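Local coordinates for protein HslVU complex proteolytic subunit, putative (Trypanosoma brucei brucei, PDB 4HNZ) that forms the threonine-protease core of the mitochondrial HslVU complex, cleaving proteins that the HslU ATPase unfolds and feeds to it, and thereby regulates DNA helicase PIF2 levels, at residues R7-V12 with C98-T103; K59-K63 with E77-E81. Residues are numbered along the deposited sequence.

Contact 1. Residues R7-V12 with C98-T103; sequences RKGDTV and CSAEET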
loop_
_atom_site.group_PDB
_atom_site.type_symbol
_atom_site.label_atom_id
_atom_site.label_comp_id
_atom_site.label_asym_id
_atom_site.label_seq_id
_atom_site.Cartn_x
_atom_site.Cartn_y
_atom_site.Cartn_z
ATOM N N ARG A 7 -4.619 -23.403 -36.996
ATOM C CA ARG A 7 -4.123 -24.299 -37.986
ATOM C C ARG A 7 -5.151 -25.414 -38.101
ATOM O O ARG A 7 -5.442 -26.085 -37.125
ATOM C CB ARG A 7 -2.748 -24.871 -37.562
ATOM C CG ARG A 7 -2.169 -25.913 -38.512
ATOM C CD ARG A 7 -0.745 -26.374 -38.109
ATOM N NE ARG A 7 0.253 -25.353 -38.437
ATOM C CZ ARG A 7 0.761 -24.463 -37.579
ATOM N NH1 ARG A 7 0.406 -24.475 -36.294
ATOM N NH2 ARG A 7 1.634 -23.525 -38.002
ATOM N N LYS A 8 -5.663 -25.620 -39.298
ATOM C CA LYS A 8 -6.486 -26.779 -39.586
ATOM C C LYS A 8 -6.219 -27.288 -41.015
ATOM O O LYS A 8 -6.316 -26.529 -41.981
ATOM C CB LYS A 8 -7.977 -26.469 -39.431
ATOM C CG LYS A 8 -8.898 -27.667 -39.687
ATOM C CD LYS A 8 -10.353 -27.270 -39.525
ATOM C CE LYS A 8 -11.321 -28.443 -39.548
ATOM N NZ LYS A 8 -12.660 -28.067 -38.947
ATOM N N GLY A 9 -5.929 -28.596 -41.129
ATOM C CA GLY A 9 -5.493 -29.181 -42.389
ATOM C C GLY A 9 -4.183 -28.525 -42.784
ATOM O O GLY A 9 -3.280 -28.317 -41.953
ATOM N N ASP A 10 -4.081 -28.150 -44.051
ATOM C CA ASP A 10 -2.832 -27.567 -44.562
ATOM C C ASP A 10 -2.828 -26.033 -44.565
ATOM O O ASP A 10 -1.976 -25.434 -45.241
ATOM C CB ASP A 10 -2.527 -28.112 -45.961
ATOM C CG ASP A 10 -2.194 -29.584 -45.936
ATOM O OD1 ASP A 10 -1.462 -30.003 -45.005
ATOM O OD2 ASP A 10 -2.694 -30.315 -46.817
ATOM N N THR A 11 -3.725 -25.417 -43.771
ATOM C CA THR A 11 -3.821 -23.982 -43.716
ATOM C C THR A 11 -3.602 -23.537 -42.298
ATOM O O THR A 11 -4.095 -24.142 -41.362
ATOM C CB THR A 11 -5.184 -23.495 -44.201
ATOM O OG1 THR A 11 -5.403 -23.950 -45.540
ATOM C CG2 THR A 11 -5.237 -21.992 -44.203
ATOM N N VAL A 12 -2.823 -22.475 -42.138
ATOM C CA VAL A 12 -2.768 -21.773 -40.863
ATOM C C VAL A 12 -3.108 -20.296 -41.118
ATOM O O VAL A 12 -2.634 -19.695 -42.093
ATOM C CB VAL A 12 -1.400 -21.952 -40.138
ATOM C CG1 VAL A 12 -0.247 -21.353 -40.935
ATOM C CG2 VAL A 12 -1.442 -21.348 -38.768
ATOM N N CYS A 98 4.199 -17.605 -36.633
ATOM C CA CYS A 98 3.758 -18.691 -37.482
ATOM C C CYS A 98 4.576 -18.952 -38.707
ATOM O O CYS A 98 4.974 -18.044 -39.421
ATOM C CB CYS A 98 2.397 -18.361 -38.073
ATOM S SG CYS A 98 1.130 -18.426 -36.864
ATOM N N SER A 99 4.800 -20.237 -38.934
ATOM C CA SER A 99 5.163 -20.735 -40.229
ATOM C C SER A 99 4.073 -21.722 -40.614
ATOM O O SER A 99 3.137 -21.984 -39.851
ATOM C CB SER A 99 6.516 -21.417 -40.198
ATOM O OG SER A 99 6.435 -22.587 -39.437
ATOM N N ALA A 100 4.219 -22.295 -41.806
ATOM C CA ALA A 100 3.293 -23.324 -42.266
ATOM C C ALA A 100 3.381 -24.520 -41.328
ATOM O O ALA A 100 2.350 -25.066 -40.940
ATOM C CB ALA A 100 3.592 -23.722 -43.696
ATOM N N GLU A 101 4.590 -24.854 -40.892
ATOM C CA GLU A 101 4.803 -25.996 -39.997
ATOM C C GLU A 101 4.471 -25.721 -38.526
ATOM O O GLU A 101 3.823 -26.542 -37.889
ATOM C CB GLU A 101 6.263 -26.498 -40.083
ATOM C CG GLU A 101 6.572 -27.362 -41.300
ATOM C CD GLU A 101 6.235 -26.666 -42.604
ATOM O OE1 GLU A 101 6.598 -25.466 -42.733
ATOM O OE2 GLU A 101 5.556 -27.300 -43.467
ATOM N N GLU A 102 4.928 -24.585 -37.997
ATOM C CA GLU A 102 5.014 -24.358 -36.562
ATOM C C GLU A 102 4.345 -23.055 -36.171
ATOM O O GLU A 102 4.420 -22.054 -36.875
ATOM C CB GLU A 102 6.498 -24.307 -36.086
ATOM C CG GLU A 102 7.377 -25.534 -36.384
ATOM C CD GLU A 102 8.899 -25.247 -36.325
ATOM O OE1 GLU A 102 9.509 -24.832 -37.349
ATOM O OE2 GLU A 102 9.524 -25.469 -35.255
ATOM N N THR A 103 3.722 -23.064 -34.998
ATOM C CA THR A 103 3.283 -21.860 -34.328
ATOM C C THR A 103 3.805 -21.824 -32.891
ATOM O O THR A 103 3.634 -22.779 -32.125
ATOM C CB THR A 103 1.726 -21.791 -34.268
ATOM O OG1 THR A 103 1.168 -21.969 -35.580
ATOM C CG2 THR A 103 1.286 -20.487 -33.746
#

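Contact 2. Residues K59-K63 with E77-E81; sequences KLENK and ELAKE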
loop_
_atom_site.group_PDB
_atom_site.type_symbol
_atom_site.label_atom_id
_atom_site.label_comp_id
_atom_site.label_asym_id
_atom_site.label_seq_id
_atom_site.Cartn_x
_atom_site.Cartn_y
_atom_site.Cartn_z
ATOM N N LYS A 59 14.952 -8.699 -32.653
ATOM C CA LYS A 59 15.762 -9.722 -31.986
ATOM C C LYS A 59 15.365 -11.137 -32.442
ATOM O O LYS A 59 16.240 -11.970 -32.634
ATOM C CB LYS A 59 15.683 -9.630 -30.478
ATOM C CG LYS A 59 16.090 -8.278 -29.910
ATOM C CD LYS A 59 17.569 -7.930 -30.053
ATOM C CE LYS A 59 17.782 -6.483 -29.589
ATOM N NZ LYS A 59 19.202 -6.059 -29.650
ATOM N N LEU A 60 14.062 -11.368 -32.661
ATOM C CA LEU A 60 13.604 -12.645 -33.193
ATOM C C LEU A 60 14.187 -12.930 -34.595
ATOM O O LEU A 60 14.593 -14.038 -34.889
ATOM C CB LEU A 60 12.085 -12.730 -33.217
ATOM C CG LEU A 60 11.563 -14.067 -33.720
ATOM C CD1 LEU A 60 12.062 -15.225 -32.885
ATOM C CD2 LEU A 60 10.051 -14.061 -33.737
ATOM N N GLU A 61 14.274 -11.908 -35.433
ATOM C CA GLU A 61 14.918 -12.040 -36.751
ATOM C C GLU A 61 16.372 -12.401 -36.652
ATOM O O GLU A 61 16.800 -13.227 -37.416
ATOM C CB GLU A 61 14.750 -10.782 -37.586
ATOM C CG GLU A 61 13.343 -10.654 -38.170
ATOM C CD GLU A 61 13.039 -9.263 -38.722
ATOM O OE1 GLU A 61 13.934 -8.388 -38.734
ATOM O OE2 GLU A 61 11.883 -9.016 -39.118
ATOM N N ASN A 62 17.114 -11.796 -35.723
ATOM C CA ASN A 62 18.483 -12.215 -35.448
ATOM C C ASN A 62 18.502 -13.696 -35.182
ATOM O O ASN A 62 19.287 -14.425 -35.775
ATOM C CB ASN A 62 19.132 -11.518 -34.234
ATOM C CG ASN A 62 19.511 -10.095 -34.511
ATOM O OD1 ASN A 62 19.502 -9.650 -35.675
ATOM N ND2 ASN A 62 19.816 -9.337 -33.458
ATOM N N LYS A 63 17.658 -14.148 -34.277
ATOM C CA LYS A 63 17.673 -15.554 -33.941
ATOM C C LYS A 63 17.289 -16.412 -35.141
ATOM O O LYS A 63 17.795 -17.517 -35.279
ATOM C CB LYS A 63 16.765 -15.834 -32.714
ATOM C CG LYS A 63 17.147 -15.067 -31.447
ATOM C CD LYS A 63 18.590 -15.296 -31.060
ATOM C CE LYS A 63 18.941 -14.462 -29.852
ATOM N NZ LYS A 63 20.315 -14.762 -29.400
ATOM N N GLU A 77 15.543 -19.222 -28.005
ATOM C CA GLU A 77 16.731 -18.355 -27.812
ATOM C C GLU A 77 16.311 -16.920 -27.597
ATOM O O GLU A 77 16.901 -16.211 -26.787
ATOM C CB GLU A 77 17.668 -18.425 -28.986
ATOM C CG GLU A 77 18.368 -19.769 -29.112
ATOM C CD GLU A 77 19.261 -20.088 -27.928
ATOM O OE1 GLU A 77 19.877 -19.171 -27.330
ATOM O OE2 GLU A 77 19.311 -21.279 -27.569
ATOM N N LEU A 78 15.283 -16.497 -28.317
ATOM C CA LEU A 78 14.741 -15.160 -28.113
ATOM C C LEU A 78 14.233 -14.984 -26.674
ATOM O O LEU A 78 14.577 -14.039 -26.009
ATOM C CB LEU A 78 13.591 -14.871 -29.055
ATOM C CG LEU A 78 12.954 -13.537 -28.671
ATOM C CD1 LEU A 78 13.766 -12.376 -29.163
ATOM C CD2 LEU A 78 11.536 -13.437 -29.198
ATOM N N ALA A 79 13.436 -15.934 -26.213
ATOM C CA ALA A 79 12.878 -15.840 -24.896
ATOM C C ALA A 79 13.967 -15.788 -23.843
ATOM O O ALA A 79 13.868 -14.997 -22.908
ATOM C CB ALA A 79 11.924 -16.987 -24.640
ATOM N N LYS A 80 14.989 -16.617 -23.968
ATOM C CA LYS A 80 16.141 -16.568 -23.046
ATOM C C LYS A 80 16.789 -15.215 -22.996
ATOM O O LYS A 80 17.136 -14.722 -21.930
ATOM C CB LYS A 80 17.207 -17.584 -23.428
ATOM C CG LYS A 80 16.837 -18.970 -23.009
ATOM C CD LYS A 80 17.575 -20.042 -23.767
ATOM C CE LYS A 80 19.088 -19.927 -23.567
ATOM N NZ LYS A 80 19.724 -20.815 -24.575
ATOM N N GLU A 81 16.993 -14.615 -24.157
ATOM C CA GLU A 81 17.652 -13.316 -24.229
ATOM C C GLU A 81 16.758 -12.230 -23.621
ATOM O O GLU A 81 17.201 -11.335 -22.924
ATOM C CB GLU A 81 17.944 -12.983 -25.709
ATOM C CG GLU A 81 18.848 -11.768 -25.924
ATOM C CD GLU A 81 19.019 -11.354 -27.400
ATOM O OE1 GLU A 81 18.407 -11.957 -28.325
ATOM O OE2 GLU A 81 19.724 -10.345 -27.636
#

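Contact 1. Residues R7-V12 with C98-T103
R7 carries nearly all the polar traffic here, its side chain bringing the guanidinium to the turn 98-103, where backbone carbonyls and one hydroxyl receive it. R7 NE donates to A100 O (3.3 Å), and T103 OG1 accepts from both R7 NH1 (2.7 Å) and R7 NH2 (2.9 Å). R7 NH2 adds a weak bond to S99 O at 2.8 Å and another to A100 O at 3.4 Å. Arginine suits the place because its planar group offers donors along two edges, toward A100 O and T103 OG1, and all three acceptors lie near its plane. Both segments are hairpin connections, one in each of the two sheets of the Ntn-hydrolase sandwich of the proteasome family, so the bonds tie sheet to sheet at one end. The receiving turn is itself braced: S99 OG accepts from E102 N (2.9 Å), an ST motif, while S99 N donates to E102 O (2.8 Å). E102 OE2 is hydrogen-bonded to T72 OG1. V12 CG2 makes apolar contact with C98 SG at 4.3 Å. The other hairpin makes a type II' turn, K8 to T11, with G9 at positive phi; K8 N donates to T11 O (3.0 Å).

Contact 2. Residues K59-K63 with E77-E81
This is a helix-helix packing contact on the outer face of one sheet of the Ntn-hydrolase sandwich, between two helices that follow one another in the chain, 50-66 and 71-84. The short segments run closer to antiparallel than parallel, at 133°, with axes 9.6 Å apart at closest approach. Leucines fill the side nearest the sheet: L78 CD1 lies 3.6 Å from K59 CB and 3.7 Å from L60 N, while L60 CB is 4.1 Å from L78 CD2. Both leucines also reach the strands beneath, L60 touching V97 and L78 touching L95 and I106, so both pack against helix and sheet, L78 meeting the other helix with both methyls. Toward solvent, long charged side chains take over. Lysine fits because its methylenes can pack while its amine stays accessible: K63 CD rests 3.9 Å from E77 CB, and K59 CD approaches E81 OE2 at 4.0 Å. The E77 carboxylate leads away from the other helix to K80, one turn on, with K80 NZ 3.1 Å from E77 OE2; K80 in turn forms a salt bridge with E58 of a neighbouring subunit. Between the helices, the extended E81 side chain meets K63 in a long salt bridge, K63 NZ standing 3.6 Å from E81 OE1.

Contact 2 is nested within the chain loop that contact 1 closes, yet the two do not touch: their centres are 21 Å apart and their nearest atoms about 7 Å. Both are partly buried and lie away from the active and metal sites. They share one sheet, since contact 1 uses the turn joining strands 93-98 and 103-107, and contact 2 rests its leucines on those strands. Contact 1 joins that sheet to its partner through arginine hydrogen bonds to backbone carbonyls and a threonine hydroxyl. Contact 2 joins two covering helices through apolar packing and a long salt bridge, and its helix 71-84 also faces a neighbouring subunit, whereas no other chain touches contact 1.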